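Local coordinates for protein metallo-beta-lactamase (PDB 6K4X) that hydrolyses the beta-lactam ring of antibiotics at a two-zinc active site, as a metallo-beta-lactamase of subclass B3, at residues A94-V99 against V126-D131; Y67-H72 against E133-G138; D100-G105 against S118-S123. All coordinates share one frame; numbering follows the deposited sequence.

Interaction 1 of 3, residues A94-V99 against V126-D131. With SO4 (sulfate ion), chain F.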
loop_
_atom_site.group_PDB
_atom_site.type_symbol
_atom_site.label_atom_id
_atom_site.label_comp_id
_atom_site.label_asym_id
_atom_site.label_seq_id
_atom_site.Cartn_x
_atom_site.Cartn_y
_atom_site.Cartn_z
ATOM N N ALA A 94 -10.192 -1.625 4.730
ATOM C CA ALA A 94 -9.964 -0.559 3.787
ATOM C C ALA A 94 -10.610 0.726 4.284
ATOM O O ALA A 94 -11.543 0.726 5.113
ATOM C CB ALA A 94 -10.510 -0.927 2.433
ATOM N N GLY A 95 -10.199 1.832 3.668
ATOM C CA GLY A 95 -10.871 3.087 3.897
ATOM C C GLY A 95 -12.319 3.009 3.459
ATOM O O GLY A 95 -12.658 2.336 2.491
ATOM N N ALA A 96 -13.196 3.727 4.176
ATOM C CA ALA A 96 -14.644 3.619 4.001
ATOM C C ALA A 96 -15.054 3.768 2.543
ATOM O O ALA A 96 -15.896 3.009 2.084
ATOM C CB ALA A 96 -15.347 4.651 4.852
ATOM N N ALA A 97 -14.502 4.757 1.847
ATOM C CA ALA A 97 -14.970 5.082 0.506
ATOM C C ALA A 97 -14.461 4.092 -0.543
ATOM O O ALA A 97 -14.907 4.160 -1.667
ATOM C CB ALA A 97 -14.552 6.496 0.152
ATOM N N ASN A 98 -13.525 3.212 -0.201
ATOM C CA ASN A 98 -13.041 2.196 -1.154
ATOM C C ASN A 98 -13.653 0.813 -0.899
ATOM O O ASN A 98 -13.399 -0.121 -1.666
ATOM C CB ASN A 98 -11.517 2.073 -1.114
ATOM C CG ASN A 98 -10.784 3.221 -1.787
ATOM O OD1 ASN A 98 -11.396 4.143 -2.336
ATOM N ND2 ASN A 98 -9.464 3.169 -1.785
ATOM N N VAL A 99 -14.451 0.656 0.161
ATOM C CA VAL A 99 -15.040 -0.654 0.466
ATOM C C VAL A 99 -15.838 -1.186 -0.730
ATOM O O VAL A 99 -15.684 -2.352 -1.121
ATOM C CB VAL A 99 -15.881 -0.581 1.758
ATOM C CG1 VAL A 99 -16.777 -1.808 1.921
ATOM C CG2 VAL A 99 -14.997 -0.397 2.983
ATOM N N VAL A 126 -15.047 -7.567 3.207
ATOM C CA VAL A 126 -14.443 -6.257 3.242
ATOM C C VAL A 126 -15.134 -5.415 4.318
ATOM O O VAL A 126 -16.366 -5.365 4.405
ATOM C CB VAL A 126 -14.523 -5.554 1.881
ATOM C CG1 VAL A 126 -13.757 -4.255 1.902
ATOM C CG2 VAL A 126 -14.025 -6.464 0.770
ATOM N N ARG A 127 -14.339 -4.764 5.149
ATOM C CA ARG A 127 -14.826 -3.909 6.222
ATOM C C ARG A 127 -14.074 -2.582 6.217
ATOM O O ARG A 127 -12.916 -2.532 5.832
ATOM C CB ARG A 127 -14.601 -4.589 7.574
ATOM C CG ARG A 127 -15.063 -6.036 7.656
ATOM C CD ARG A 127 -16.567 -6.142 7.746
ATOM N NE ARG A 127 -17.029 -7.541 7.809
ATOM C CZ ARG A 127 -17.509 -8.245 6.784
ATOM N NH1 ARG A 127 -17.884 -9.510 6.952
ATOM N NH2 ARG A 127 -17.664 -7.662 5.617
ATOM N N ALA A 128 -14.718 -1.519 6.688
ATOM C CA ALA A 128 -14.122 -0.197 6.746
ATOM C C ALA A 128 -13.338 0.006 8.044
ATOM O O ALA A 128 -13.733 -0.445 9.116
ATOM C CB ALA A 128 -15.195 0.866 6.651
ATOM N N VAL A 129 -12.272 0.799 7.939
ATOM C CA VAL A 129 -11.566 1.377 9.069
ATOM C C VAL A 129 -11.533 2.898 8.912
ATOM O O VAL A 129 -11.551 3.414 7.792
ATOM C CB VAL A 129 -10.132 0.846 9.184
ATOM C CG1 VAL A 129 -10.132 -0.638 9.458
ATOM C CG2 VAL A 129 -9.282 1.177 7.976
ATOM N N ALA A 130 -11.429 3.598 10.046
ATOM C CA ALA A 130 -11.396 5.048 10.091
ATOM C C ALA A 130 -9.959 5.552 10.202
ATOM O O ALA A 130 -9.048 4.845 10.629
ATOM C CB ALA A 130 -12.199 5.547 11.268
ATOM N N ASP A 131 -9.785 6.832 9.879
ATOM C CA ASP A 131 -8.529 7.510 10.114
ATOM C C ASP A 131 -8.121 7.344 11.576
ATOM O O ASP A 131 -8.933 7.595 12.483
ATOM C CB ASP A 131 -8.663 8.989 9.762
ATOM C CG ASP A 131 -7.353 9.746 9.809
ATOM O OD1 ASP A 131 -6.287 9.223 9.421
ATOM O OD2 ASP A 131 -7.420 10.939 10.154
HETATM S S SO4 F . -19.279 -10.512 3.567
HETATM O O1 SO4 F . -19.177 -9.066 3.523
HETATM O O2 SO4 F . -20.740 -10.744 3.300
HETATM O O3 SO4 F . -18.474 -11.277 2.566
HETATM O O4 SO4 F . -18.887 -11.070 4.859
HETATM O O HOH W 1 -12.086 5.493 6.231
#

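Interaction 2 of 3, residues Y67-H72 against E133-G138. With ZN (zinc ion), chain B; D0U (4-azanyl-2-sulfanyl-benzoic acid), chain E.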
loop_
_atom_site.group_PDB
_atom_site.type_symbol
_atom_site.label_atom_id
_atom_site.label_comp_id
_atom_site.label_asym_id
_atom_site.label_seq_id
_atom_site.Cartn_x
_atom_site.Cartn_y
_atom_site.Cartn_z
ATOM N N TYR A 67 -5.767 -10.737 8.574
ATOM C CA TYR A 67 -6.250 -9.491 7.976
ATOM C C TYR A 67 -5.453 -9.233 6.707
ATOM O O TYR A 67 -4.236 -9.510 6.672
ATOM C CB TYR A 67 -6.053 -8.288 8.895
ATOM C CG TYR A 67 -6.936 -8.279 10.111
ATOM C CD1 TYR A 67 -8.288 -8.062 9.978
ATOM C CD2 TYR A 67 -6.436 -8.473 11.385
ATOM C CE1 TYR A 67 -9.135 -8.031 11.069
ATOM C CE2 TYR A 67 -7.276 -8.458 12.497
ATOM C CZ TYR A 67 -8.629 -8.239 12.334
ATOM O OH TYR A 67 -9.493 -8.202 13.401
ATOM N N ILE A 68 -6.127 -8.694 5.693
ATOM C CA ILE A 68 -5.493 -8.139 4.512
ATOM C C ILE A 68 -5.863 -6.657 4.502
ATOM O O ILE A 68 -7.049 -6.314 4.448
ATOM C CB ILE A 68 -5.967 -8.837 3.228
ATOM C CG1 ILE A 68 -5.668 -10.331 3.254
ATOM C CG2 ILE A 68 -5.353 -8.171 2.012
ATOM C CD1 ILE A 68 -6.399 -11.151 2.209
ATOM N N LEU A 69 -4.860 -5.799 4.513
ATOM C CA LEU A 69 -5.039 -4.364 4.531
ATOM C C LEU A 69 -4.865 -3.829 3.122
ATOM O O LEU A 69 -3.875 -4.154 2.480
ATOM C CB LEU A 69 -4.009 -3.731 5.467
ATOM C CG LEU A 69 -3.923 -4.344 6.860
ATOM C CD1 LEU A 69 -2.945 -3.563 7.709
ATOM C CD2 LEU A 69 -5.275 -4.442 7.522
ATOM N N SER A 70 -5.770 -2.963 2.676
ATOM C CA SER A 70 -5.718 -2.393 1.337
ATOM C C SER A 70 -5.236 -0.950 1.413
ATOM O O SER A 70 -5.812 -0.137 2.160
ATOM C CB SER A 70 -7.079 -2.465 0.700
ATOM O OG SER A 70 -7.104 -1.802 -0.566
ATOM N N THR A 71 -4.239 -0.598 0.599
ATOM C CA THR A 71 -3.885 0.818 0.390
ATOM C C THR A 71 -4.979 1.504 -0.439
ATOM O O THR A 71 -5.693 2.382 0.046
ATOM C CB THR A 71 -2.508 0.988 -0.270
ATOM O OG1 THR A 71 -2.477 0.219 -1.477
ATOM C CG2 THR A 71 -1.367 0.605 0.651
ATOM N N HIS A 72 -5.121 1.101 -1.706
ATOM C CA HIS A 72 -6.200 1.619 -2.506
ATOM C C HIS A 72 -6.640 0.602 -3.553
ATOM O O HIS A 72 -5.949 -0.360 -3.880
ATOM C CB HIS A 72 -5.878 2.987 -3.133
ATOM C CG HIS A 72 -4.932 2.948 -4.283
ATOM N ND1 HIS A 72 -3.584 3.088 -4.135
ATOM C CD2 HIS A 72 -5.146 2.809 -5.617
ATOM C CE1 HIS A 72 -3.005 3.064 -5.325
ATOM N NE2 HIS A 72 -3.943 2.867 -6.286
ATOM N N GLU A 133 -7.394 4.627 13.189
ATOM C CA GLU A 133 -7.842 3.401 13.842
ATOM C C GLU A 133 -6.714 2.373 13.921
ATOM O O GLU A 133 -5.911 2.234 12.997
ATOM C CB GLU A 133 -9.024 2.836 13.068
ATOM C CG GLU A 133 -9.595 1.561 13.649
ATOM C CD GLU A 133 -10.881 1.130 12.980
ATOM O OE1 GLU A 133 -11.611 1.995 12.478
ATOM O OE2 GLU A 133 -11.133 -0.082 12.924
ATOM N N LEU A 134 -6.660 1.650 15.040
ATOM C CA LEU A 134 -5.708 0.571 15.232
ATOM C C LEU A 134 -6.312 -0.776 14.844
ATOM O O LEU A 134 -7.447 -1.126 15.253
ATOM C CB LEU A 134 -5.316 0.520 16.711
ATOM C CG LEU A 134 -4.246 1.513 17.137
ATOM C CD1 LEU A 134 -3.931 1.345 18.615
ATOM C CD2 LEU A 134 -2.978 1.358 16.306
ATOM N N VAL A 135 -5.543 -1.553 14.090
ATOM C CA VAL A 135 -5.834 -2.935 13.763
ATOM C C VAL A 135 -4.902 -3.792 14.612
ATOM O O VAL A 135 -3.682 -3.643 14.519
ATOM C CB VAL A 135 -5.635 -3.219 12.267
ATOM C CG1 VAL A 135 -5.887 -4.684 11.932
ATOM C CG2 VAL A 135 -6.508 -2.307 11.429
ATOM N N LYS A 136 -5.465 -4.645 15.468
ATOM C CA LYS A 136 -4.637 -5.436 16.357
ATOM C C LYS A 136 -4.835 -6.920 16.070
ATOM O O LYS A 136 -5.933 -7.401 15.757
ATOM C CB LYS A 136 -4.896 -5.122 17.827
ATOM C CG LYS A 136 -6.341 -5.218 18.272
ATOM C CD LYS A 136 -6.484 -4.803 19.718
ATOM C CE LYS A 136 -7.923 -4.761 20.176
ATOM N NZ LYS A 136 -8.608 -6.051 19.943
ATOM N N LEU A 137 -3.731 -7.650 16.156
ATOM C CA LEU A 137 -3.728 -9.098 16.012
ATOM C C LEU A 137 -2.627 -9.623 16.924
ATOM O O LEU A 137 -1.467 -9.427 16.634
ATOM C CB LEU A 137 -3.432 -9.458 14.554
ATOM C CG LEU A 137 -3.523 -10.936 14.180
ATOM C CD1 LEU A 137 -2.958 -11.152 12.785
ATOM C CD2 LEU A 137 -2.813 -11.845 15.174
ATOM N N GLY A 138 -2.993 -10.254 18.035
ATOM C CA GLY A 138 -1.981 -10.673 18.981
ATOM C C GLY A 138 -1.095 -9.486 19.341
ATOM O O GLY A 138 -1.598 -8.438 19.746
HETATM ZN ZN ZN B . -3.819 3.544 -8.187
HETATM O O2 D0U E . -0.521 3.825 -7.762
HETATM C C7 D0U E . -0.201 4.777 -8.507
HETATM O O1 D0U E . 0.499 5.746 -8.093
HETATM C C3 D0U E . -0.648 4.829 -9.924
HETATM C C2 D0U E . -0.018 5.812 -10.737
HETATM C C4 D0U E . -1.616 3.972 -10.476
HETATM S S1 D0U E . -2.422 2.655 -9.749
HETATM C C5 D0U E . -1.946 4.172 -11.836
HETATM C C6 D0U E . -1.343 5.149 -12.632
HETATM N N1 D0U E . -1.670 5.286 -13.974
HETATM C C1 D0U E . -0.374 5.937 -12.080
#

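Interaction 3 of 3, residues D100-G105 against S118-S123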
loop_
_atom_site.group_PDB
_atom_site.type_symbol
_atom_site.label_atom_id
_atom_site.label_comp_id
_atom_site.label_asym_id
_atom_site.label_seq_id
_atom_site.Cartn_x
_atom_site.Cartn_y
_atom_site.Cartn_z
ATOM N N ASP A 100 -16.716 -0.356 -1.297
ATOM C CA ASP A 100 -17.573 -0.833 -2.347
ATOM C C ASP A 100 -16.750 -1.233 -3.584
ATOM O O ASP A 100 -17.063 -2.206 -4.262
ATOM C CB ASP A 100 -18.622 0.224 -2.668
ATOM C CG ASP A 100 -19.750 -0.346 -3.488
ATOM O OD1 ASP A 100 -20.380 -1.297 -3.010
ATOM O OD2 ASP A 100 -19.957 0.158 -4.592
ATOM N N THR A 101 -15.679 -0.485 -3.851
ATOM C CA THR A 101 -14.831 -0.786 -4.968
ATOM C C THR A 101 -14.158 -2.144 -4.765
ATOM O O THR A 101 -14.052 -2.959 -5.691
ATOM C CB THR A 101 -13.744 0.261 -5.173
ATOM O OG1 THR A 101 -14.359 1.543 -5.295
ATOM C CG2 THR A 101 -12.922 -0.047 -6.399
ATOM N N LEU A 102 -13.679 -2.419 -3.552
ATOM C CA LEU A 102 -13.039 -3.711 -3.312
ATOM C C LEU A 102 -14.052 -4.858 -3.414
ATOM O O LEU A 102 -13.696 -5.968 -3.820
ATOM C CB LEU A 102 -12.374 -3.734 -1.938
ATOM C CG LEU A 102 -11.147 -2.830 -1.798
ATOM C CD1 LEU A 102 -10.646 -2.849 -0.371
ATOM C CD2 LEU A 102 -10.028 -3.214 -2.758
ATOM N N ARG A 103 -15.298 -4.620 -3.005
ATOM C CA ARG A 103 -16.304 -5.661 -3.071
ATOM C C ARG A 103 -16.698 -5.954 -4.506
ATOM O O ARG A 103 -16.967 -7.116 -4.821
ATOM C CB ARG A 103 -17.581 -5.282 -2.333
ATOM C CG ARG A 103 -17.387 -5.286 -0.835
ATOM C CD ARG A 103 -18.598 -4.765 -0.113
ATOM N NE ARG A 103 -18.437 -5.052 1.302
ATOM C CZ ARG A 103 -19.226 -4.561 2.250
ATOM N NH1 ARG A 103 -20.185 -3.705 1.930
ATOM N NH2 ARG A 103 -19.047 -4.941 3.500
ATOM N N THR A 104 -16.751 -4.946 -5.368
ATOM C CA THR A 104 -17.260 -5.144 -6.735
ATOM C C THR A 104 -16.131 -5.266 -7.756
ATOM O O THR A 104 -16.367 -5.776 -8.860
ATOM C CB THR A 104 -18.178 -4.001 -7.145
ATOM O OG1 THR A 104 -17.397 -2.812 -7.191
ATOM C CG2 THR A 104 -19.370 -3.855 -6.232
ATOM N N GLY A 105 -14.969 -4.707 -7.432
ATOM C CA GLY A 105 -13.857 -4.607 -8.356
ATOM C C GLY A 105 -14.031 -3.559 -9.433
ATOM O O GLY A 105 -13.322 -3.601 -10.423
ATOM N N SER A 118 -9.154 -0.602 -15.343
ATOM C CA SER A 118 -9.584 -1.962 -15.586
ATOM C C SER A 118 -10.169 -2.535 -14.297
ATOM O O SER A 118 -9.618 -2.366 -13.211
ATOM C CB SER A 118 -8.452 -2.814 -16.084
ATOM O OG SER A 118 -7.943 -2.306 -17.311
ATOM N N ASN A 119 -11.276 -3.250 -14.419
ATOM C CA ASN A 119 -11.896 -3.905 -13.288
ATOM C C ASN A 119 -11.020 -5.044 -12.781
ATOM O O ASN A 119 -10.126 -5.520 -13.478
ATOM C CB ASN A 119 -13.269 -4.458 -13.646
ATOM C CG ASN A 119 -14.238 -3.386 -14.094
ATOM O OD1 ASN A 119 -14.051 -2.193 -13.869
ATOM N ND2 ASN A 119 -15.329 -3.827 -14.688
ATOM N N PHE A 120 -11.295 -5.488 -11.566
ATOM C CA PHE A 120 -10.565 -6.572 -10.973
ATOM C C PHE A 120 -11.526 -7.415 -10.146
ATOM O O PHE A 120 -12.695 -7.065 -9.960
ATOM C CB PHE A 120 -9.379 -6.022 -10.173
ATOM C CG PHE A 120 -9.746 -5.077 -9.052
ATOM C CD1 PHE A 120 -9.840 -3.713 -9.280
ATOM C CD2 PHE A 120 -9.988 -5.557 -7.778
ATOM C CE1 PHE A 120 -10.173 -2.848 -8.250
ATOM C CE2 PHE A 120 -10.346 -4.694 -6.757
ATOM C CZ PHE A 120 -10.416 -3.341 -6.992
ATOM N N PRO A 121 -11.102 -8.585 -9.641
ATOM C CA PRO A 121 -12.050 -9.451 -8.953
ATOM C C PRO A 121 -12.525 -8.855 -7.621
ATOM O O PRO A 121 -11.719 -8.425 -6.792
ATOM C CB PRO A 121 -11.246 -10.737 -8.733
ATOM C CG PRO A 121 -10.208 -10.708 -9.821
ATOM C CD PRO A 121 -9.816 -9.256 -9.915
ATOM N N GLY A 122 -13.836 -8.877 -7.397
ATOM C CA GLY A 122 -14.397 -8.419 -6.154
ATOM C C GLY A 122 -14.057 -9.361 -5.020
ATOM O O GLY A 122 -13.953 -10.581 -5.213
ATOM N N SER A 123 -13.885 -8.803 -3.827
ATOM C CA SER A 123 -13.519 -9.574 -2.656
ATOM C C SER A 123 -14.711 -9.721 -1.697
ATOM O O SER A 123 -15.541 -8.838 -1.579
ATOM C CB SER A 123 -12.323 -8.960 -1.972
ATOM O OG SER A 123 -11.901 -9.721 -0.845
HETATM O O HOH W 2 -15.130 -6.723 -11.162
#

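Interaction 1 of 3, residues A94-V99 against V126-D131
Ala94 and Ala128 face each other as a parallel beta pair, with CA atoms 5.1 Å apart. Ala94 supplies both bonds of the bridge: its N donates to Arg127 O at 3.1 Å, and its O accepts from Val129 N at 2.9 Å. The Ala128 CA-H also points at the Ala94 O, so that carbonyl is approached by two consecutive residues of the partner strand. Close by, a water links the two chains, accepting from Ala96 N and donating to Val129 O.

The chain then turns back over the strand pair, and Ala96 and Val99 close on Ala128 CB. This methyl lies 3.9 Å from Val99 CG2 and a little farther from Ala96 CB. Val99 holds CG1 anti to its backbone N (chi1 166°), which sends this methyl against Val126 CG1, also at 3.9 Å; the two side chains pass alongside one another in opposed senses. Val129 adds its CG2, lying beside the Ala94 carbonyl.

The CB of exposed Arg127 points away from 94-99. Its chain bends at chi2 (-75°), which turns CD, and farther out NH2 reaches Val126 O from above the carbonyl plane, 2.9 Å away. The guanidinium edge carries a sulfate, probably from the crystallisation liquor: NH1 meets its O4 at 2.8 Å and almost straight (176°), while NH2 meets its O1. Lys125 N binds the same ion.

Strand 91-95, helix 99-104 and strand 126-129 form a beta-alpha-beta unit, which adds strand 126-129 as an edge strand of the seven-stranded sheet. Leu102 of the helix rests on both Ala94 and Val126, while Asn98 in the connecting turn bonds to Thr151 and touches His72.

Interaction 2 of 3, residues Y67-H72 against E133-G138
Tyr67 on strand 65-69 faces Leu137 on strand 134-137, where the axes of 67-69 and 134-137 approach to 9.9 Å and run roughly antiparallel, at 149°, too far apart for backbone pairing. The contact is made by side chains. Val135 presents CG1, anti to its backbone N (chi1 178°), to one face of the Tyr67 ring, a CH-pi contact 4.1 Å from the centroid. The methyl is displaced toward the CD2-CE2 rim, with Tyr67 CD2 3.9 Å away, and the two side chains cross obliquely.

The same rim meets the next residues of the strand. Tyr67 CE2 lies 3.7 Å from the carbonyl O of Lys136, and Leu137 CB sits at the ring edge, near its plane. Leu69 CD2 adds a looser touch on Val135 CG1, two residues farther along toward the active site.

At the end of 67-72, His72 binds a zinc ion through NE2, at 2.0 Å. The inhibitor sulfur S1 takes another position on that zinc, 2.3 Å from it, and His74 and His150 complete the site. Asp174 receives a bond from His72 ND1, a second-shell link that, with the zinc bond, would restrict the ring's rotation.

The contact joins the two sheets of the metallo-beta-lactamase sandwich: strand 65-69 lies between 37-40 and 91-95, whose Ile38 and Leu93 also enter the interface, whereas 134-137 is an outer strand of the five-stranded sheet.

Interaction 3 of 3, residues D100-G105 against S118-S123
Gly105 and Phe120 make the closely fitted half of this contact. Gly105 CA stands 3.8 Å above the Phe120 ring, over its centre and only 8° from the normal, a CH-pi contact. Its carbonyl O, also over that ring face, accepts from Phe120 N at 3.0 Å and on a lone pair. Phe120 CG is set between its backbone N and carbonyl carbon, the crowded position (chi1 59°), which folds the ring back beneath the glycine. Gly105 itself leaves the helix with positive phi (74°).

A second glycine lets the main chains close up beside it. Gly122 CA sends CA-H contacts to Arg103 O, at 3.2 Å, and to Leu102 O. The latter also takes a hydrogen bond from Ser123 N, at 2.8 Å, so the last turn of the helix hands a carbonyl to the loop. Phe120 CZ is touched more lightly, by Thr101 CG2 at 4.2 Å. Leu102 CD2, near the ring plane at the edge, is 4.3 Å from Phe120 CZ.

The outer side is looser. A water donates to both Thr104 O and Phe120 O, joining two acceptors that cannot bond each other. Arg103 lays CB and CG near Ser123 O, then extends away, its NH2 bonding Val126 O.

Helix 99-104 is thereby tied to the loop that leads to strand 126-129. Phe120 and Leu102 pack on Ala78 of helix 75-78, which carries zinc ligands, while Ser123 rests on Ile81, Ser82 and Gln85 of helix 81-88 and on Val92 of strand 91-95.

In the fold
The contacts are nested along the chain: interaction 3 falls inside the loop closed by interaction 1, which in turn falls inside that closed by interaction 2. Interactions 1 and 3, with centres 14 Å apart, belong to one beta-alpha-beta unit and meet through Leu102 and Arg103. The centre of interaction 2 lies about 10 Å from that of interaction 1 and 19 Å from that of interaction 3; it shares the seven-stranded sheet with interaction 1, through neighbouring strands 65-69 and 91-95, and reaches across to the five-stranded sheet. Interactions 1 and 2 lie on the same side of the chain's centre, and interaction 2 supplies the zinc ligand His72.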